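Side-chain contacts in uncharacterized protein AsqI (Emericella nidulans, PDB 5YY3), which catalyses, as a zinc-dependent cyclopenase, the conversion of 4'-methoxycyclopenin into 4'-methoxyviridicatin with release of methyl isocyanate, a step in aspoquinolone biosynthesis: residues E110-N113 with P114-R118; V284-P287 with R288-E292. All blocks are in the same frame, centred on the assembly; numbering follows the deposited sequence.

Contact 1. Residues E110-N113 with P114-R118; sequences ERIN and PELMR
Asn113 and Met117 are joined by a backbone bond at the start of helix 114-127, in which Met117 N gives its hydrogen to Asn113 O at 2.9 Å. Asn113 is the N-cap of this helix, and its side chain caps the first turn. CG stands anti to the backbone N (chi1 -176°), beside the carbonyl carbon, and the turn at chi2 brings OD1 to the helix N-H groups. There Asn113 OD1 accepts from Leu116 N at 3.1 Å; the N-H points fairly straight at the oxygen (159°), and the donor sits somewhat out of the plane of the Asn113 side-chain carbonyl. A second bond, from Glu115 N to the same Asn113 OD1, is shorter at 2.8 Å but bent and weak. One oxygen thus serves two amides of the first turn. The other end of the amide is held too: Asn113 ND2 donates to Thr381 OG1 and to Lys70 O, which should fix the rotation of the group in this buried place.

The loop before the cap is short. Arg111, with positive phi, is the C-prime residue of a Schellman motif that ends helix 97-109. Four residues, 110-113, link that helix to helix 114-127. The contact lies in the part of the chain related to the metal-binding domain of hemocyanins, which carries zinc here. Glu115 lies about 11 Å from the zinc ligand His190, measured between side chains, so the turn is near the metal site but not part of it.

An apolar contact lies beside the cap. The side chains of Ile112 and Leu116 cross at about a right angle, and both pack on Val86 of helix 77-92. Ile112 CG1 is anti to its own N (chi1 -163°), and the methyl at its end, Ile112 CD1, meets Leu116 CD2 at 4.0 Å.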
loop_
_atom_site.group_PDB
_atom_site.type_symbol
_atom_site.label_atom_id
_atom_site.label_comp_id
_atom_site.label_asym_id
_atom_site.label_seq_id
_atom_site.Cartn_x
_atom_site.Cartn_y
_atom_site.Cartn_z
ATOM N N GLU A 110 -20.664 -51.486 7.741
ATOM C CA GLU A 110 -19.490 -52.241 7.273
ATOM C C GLU A 110 -18.217 -51.375 7.251
ATOM O O GLU A 110 -17.181 -51.794 6.722
ATOM C CB GLU A 110 -19.727 -52.824 5.883
ATOM C CG GLU A 110 -20.801 -53.889 5.818
ATOM C CD GLU A 110 -20.987 -54.442 4.415
ATOM O OE1 GLU A 110 -20.038 -54.349 3.598
ATOM O OE2 GLU A 110 -22.089 -54.963 4.133
ATOM N N ARG A 111 -18.327 -50.159 7.797
ATOM C CA ARG A 111 -17.197 -49.239 8.021
ATOM C C ARG A 111 -16.574 -48.648 6.743
ATOM O O ARG A 111 -15.399 -48.304 6.720
ATOM C CB ARG A 111 -16.105 -49.931 8.858
ATOM C CG ARG A 111 -16.596 -50.427 10.211
ATOM C CD ARG A 111 -17.315 -49.317 10.975
ATOM N NE ARG A 111 -16.388 -48.321 11.513
ATOM C CZ ARG A 111 -16.770 -47.198 12.114
ATOM N NH1 ARG A 111 -18.061 -46.923 12.246
ATOM N NH2 ARG A 111 -15.864 -46.344 12.576
ATOM N N ILE A 112 -17.368 -48.505 5.688
ATOM C CA ILE A 112 -16.925 -47.714 4.549
ATOM C C ILE A 112 -16.735 -46.257 4.996
ATOM O O ILE A 112 -17.435 -45.768 5.896
ATOM C CB ILE A 112 -17.923 -47.801 3.386
ATOM C CG1 ILE A 112 -17.277 -47.345 2.079
ATOM C CG2 ILE A 112 -19.179 -46.990 3.670
ATOM C CD1 ILE A 112 -18.070 -47.762 0.864
ATOM N N ASN A 113 -15.748 -45.587 4.407
ATOM C CA ASN A 113 -15.427 -44.196 4.733
ATOM C C ASN A 113 -16.618 -43.260 4.488
ATOM O O ASN A 113 -17.171 -43.239 3.380
ATOM C CB ASN A 113 -14.210 -43.754 3.907
ATOM C CG ASN A 113 -13.733 -42.354 4.251
ATOM O OD1 ASN A 113 -14.427 -41.365 3.991
ATOM N ND2 ASN A 113 -12.533 -42.261 4.825
ATOM N N PRO A 114 -17.020 -42.487 5.521
ATOM C CA PRO A 114 -18.175 -41.577 5.463
ATOM C C PRO A 114 -18.024 -40.455 4.435
ATOM O O PRO A 114 -19.023 -40.014 3.875
ATOM C CB PRO A 114 -18.239 -40.986 6.881
ATOM C CG PRO A 114 -17.456 -41.896 7.728
ATOM C CD PRO A 114 -16.382 -42.466 6.850
ATOM N N GLU A 115 -16.801 -39.992 4.206
ATOM C CA GLU A 115 -16.560 -38.957 3.209
ATOM C C GLU A 115 -16.803 -39.546 1.836
ATOM O O GLU A 115 -17.408 -38.911 0.965
ATOM C CB GLU A 115 -15.137 -38.397 3.317
ATOM C CG GLU A 115 -14.786 -37.322 2.287
ATOM C CD GLU A 115 -15.609 -36.050 2.437
ATOM O OE1 GLU A 115 -15.883 -35.632 3.584
ATOM O OE2 GLU A 115 -15.958 -35.453 1.401
ATOM N N LEU A 116 -16.332 -40.775 1.650
ATOM C CA LEU A 116 -16.605 -41.508 0.429
ATOM C C LEU A 116 -18.115 -41.618 0.258
ATOM O O LEU A 116 -18.647 -41.352 -0.819
ATOM C CB LEU A 116 -15.946 -42.892 0.462
ATOM C CG LEU A 116 -15.954 -43.743 -0.814
ATOM C CD1 LEU A 116 -14.893 -44.822 -0.718
ATOM C CD2 LEU A 116 -17.334 -44.372 -1.101
ATOM N N MET A 117 -18.801 -42.006 1.330
ATOM C CA MET A 117 -20.255 -42.160 1.282
ATOM C C MET A 117 -20.959 -40.849 0.941
ATOM O O MET A 117 -21.923 -40.849 0.176
ATOM C CB MET A 117 -20.791 -42.698 2.609
ATOM C CG MET A 117 -22.276 -43.019 2.565
ATOM S SD MET A 117 -22.656 -44.151 1.209
ATOM C CE MET A 117 -24.229 -43.513 0.711
ATOM N N ARG A 118 -20.480 -39.734 1.497
ATOM C CA ARG A 118 -21.103 -38.431 1.226
ATOM C C ARG A 118 -21.083 -38.097 -0.248
ATOM O O ARG A 118 -22.088 -37.655 -0.794
ATOM C CB ARG A 118 -20.420 -37.313 2.015
ATOM C CG ARG A 118 -21.106 -37.040 3.313
ATOM C CD ARG A 118 -20.415 -35.966 4.108
ATOM N NE ARG A 118 -19.974 -36.516 5.378
ATOM C CZ ARG A 118 -18.710 -36.767 5.632
ATOM N NH1 ARG A 118 -17.810 -36.475 4.708
ATOM N NH2 ARG A 118 -18.346 -37.275 6.792
#

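Contact 2. Residues V284-P287 with R288-E292; sequences VTIP and RARLE
Pro287 and Arg290 meet at the N-terminus of helix 288-304, where Pro287 holds the N-cap position. Pro287 O accepts from Arg290 N at 2.9 Å. Leu291 N reaches the same oxygen at 3.5 Å, a weak bond. The Pro287 ring and the start of the Arg290 side chain lie side by side and point the same way, with Arg290 CB 4.1 Å from Pro287 CD.

Ile286 adds the apolar part. Its CG2 branch, anti to the backbone N, faces the helix and touches two side chains. Ile286 CG2 lies 4.0 Å from Arg290 CG on an oblique approach. It also meets Leu291, whose side chain crosses that of Ile286 at about a right angle.

Farther out, the contact is placed against helix 355-367. Tyr358 packs on both Ile286 and Leu291, and Lys362 NZ bonds to Ile286 O. The chain of Arg290 bends at chi2 (66°), and its guanidinium leads away from the loop to a salt bridge with Glu293, three residues along the helix. On another side of the helix, Glu292 packs on Thr409 of the second subunit. The region lies away from the zinc site. Among the residues that touch across the contact, Leu291 is the buried one; its CD1 sits 4.0 Å from Ile286 CG2.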
loop_
_atom_site.group_PDB
_atom_site.type_symbol
_atom_site.label_atom_id
_atom_site.label_comp_id
_atom_site.label_asym_id
_atom_site.label_seq_id
_atom_site.Cartn_x
_atom_site.Cartn_y
_atom_site.Cartn_z
ATOM N N VAL A 284 -1.727 -42.137 -5.873
ATOM C CA VAL A 284 -0.873 -42.849 -6.824
ATOM C C VAL A 284 0.212 -41.889 -7.288
ATOM O O VAL A 284 -0.053 -40.711 -7.487
ATOM C CB VAL A 284 -1.677 -43.401 -8.039
ATOM C CG1 VAL A 284 -0.733 -43.867 -9.159
ATOM C CG2 VAL A 284 -2.581 -44.536 -7.595
ATOM N N THR A 285 1.440 -42.377 -7.414
ATOM C CA THR A 285 2.539 -41.528 -7.853
ATOM C C THR A 285 2.292 -41.098 -9.302
ATOM O O THR A 285 2.261 -41.933 -10.205
ATOM C CB THR A 285 3.914 -42.252 -7.727
ATOM O OG1 THR A 285 4.235 -42.452 -6.342
ATOM C CG2 THR A 285 5.034 -41.439 -8.385
ATOM N N ILE A 286 2.078 -39.800 -9.508
ATOM C CA ILE A 286 2.001 -39.224 -10.849
ATOM C C ILE A 286 3.010 -38.090 -10.943
ATOM O O ILE A 286 2.728 -36.971 -10.535
ATOM C CB ILE A 286 0.599 -38.671 -11.196
ATOM C CG1 ILE A 286 -0.500 -39.660 -10.802
ATOM C CG2 ILE A 286 0.510 -38.351 -12.693
ATOM C CD1 ILE A 286 -0.701 -40.761 -11.807
ATOM N N PRO A 287 4.206 -38.378 -11.467
ATOM C CA PRO A 287 5.217 -37.317 -11.466
ATOM C C PRO A 287 4.802 -36.140 -12.350
ATOM O O PRO A 287 4.056 -36.314 -13.310
ATOM C CB PRO A 287 6.480 -38.020 -11.999
ATOM C CG PRO A 287 6.006 -39.268 -12.653
ATOM C CD PRO A 287 4.693 -39.643 -12.044
ATOM N N ARG A 288 5.265 -34.950 -11.992
ATOM C CA ARG A 288 5.011 -33.750 -12.768
ATOM C C ARG A 288 5.230 -33.966 -14.271
ATOM O O ARG A 288 4.435 -33.497 -15.101
ATOM C CB ARG A 288 5.901 -32.610 -12.275
ATOM C CG ARG A 288 5.662 -31.316 -13.023
ATOM C CD ARG A 288 6.614 -30.243 -12.535
ATOM N NE ARG A 288 7.989 -30.652 -12.774
ATOM C CZ ARG A 288 8.976 -30.554 -11.886
ATOM N NH1 ARG A 288 8.747 -30.037 -10.671
ATOM N NH2 ARG A 288 10.196 -30.966 -12.223
ATOM N N ALA A 289 6.300 -34.678 -14.619
ATOM C CA ALA A 289 6.663 -34.899 -16.029
ATOM C C ALA A 289 5.570 -35.642 -16.800
ATOM O O ALA A 289 5.352 -35.399 -17.991
ATOM C CB ALA A 289 7.979 -35.657 -16.119
ATOM N N ARG A 290 4.877 -36.534 -16.106
ATOM C CA ARG A 290 3.797 -37.325 -16.679
ATOM C C ARG A 290 2.597 -36.417 -17.048
ATOM O O ARG A 290 1.962 -36.597 -18.091
ATOM C CB ARG A 290 3.382 -38.415 -15.681
ATOM C CG ARG A 290 2.303 -39.373 -16.154
ATOM C CD ARG A 290 2.779 -40.222 -17.315
ATOM N NE ARG A 290 1.709 -41.089 -17.810
ATOM C CZ ARG A 290 1.607 -41.498 -19.075
ATOM N NH1 ARG A 290 2.503 -41.111 -19.979
ATOM N NH2 ARG A 290 0.593 -42.268 -19.446
ATOM N N LEU A 291 2.303 -35.435 -16.194
ATOM C CA LEU A 291 1.217 -34.497 -16.469
ATOM C C LEU A 291 1.593 -33.578 -17.629
ATOM O O LEU A 291 0.778 -33.322 -18.519
ATOM C CB LEU A 291 0.876 -33.680 -15.223
ATOM C CG LEU A 291 0.227 -34.497 -14.105
ATOM C CD1 LEU A 291 1.081 -34.427 -12.857
ATOM C CD2 LEU A 291 -1.161 -34.008 -13.813
ATOM N N GLU A 292 2.841 -33.108 -17.624
ATOM C CA GLU A 292 3.346 -32.249 -18.692
ATOM C C GLU A 292 3.226 -32.940 -20.056
ATOM O O GLU A 292 2.831 -32.320 -21.046
ATOM C CB GLU A 292 4.805 -31.856 -18.411
ATOM C CG GLU A 292 5.007 -31.150 -17.080
ATOM C CD GLU A 292 6.437 -30.723 -16.838
ATOM O OE1 GLU A 292 7.343 -31.487 -17.222
ATOM O OE2 GLU A 292 6.657 -29.632 -16.255
#

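How the contacts relate
Both contacts are helix starts in the hemocyanin-type domain, and they hold different helices, 114-127 and 288-304. Their centres are about 28 Å apart, and their nearest atoms about 14 Å, so they do not touch. Contact 1 is buried and contact 2 is at the surface. The buried start is capped by an amide side chain, while at 284-292 a proline stands at the cap, with no side-chain acceptor of its own, and its backbone oxygen accepts the bonds across the contact. Each has an isoleucine just before the cap packing on a leucine. The asparagine's amide also bonds to other parts of the same chain, whereas contact 2 lies beside another subunit.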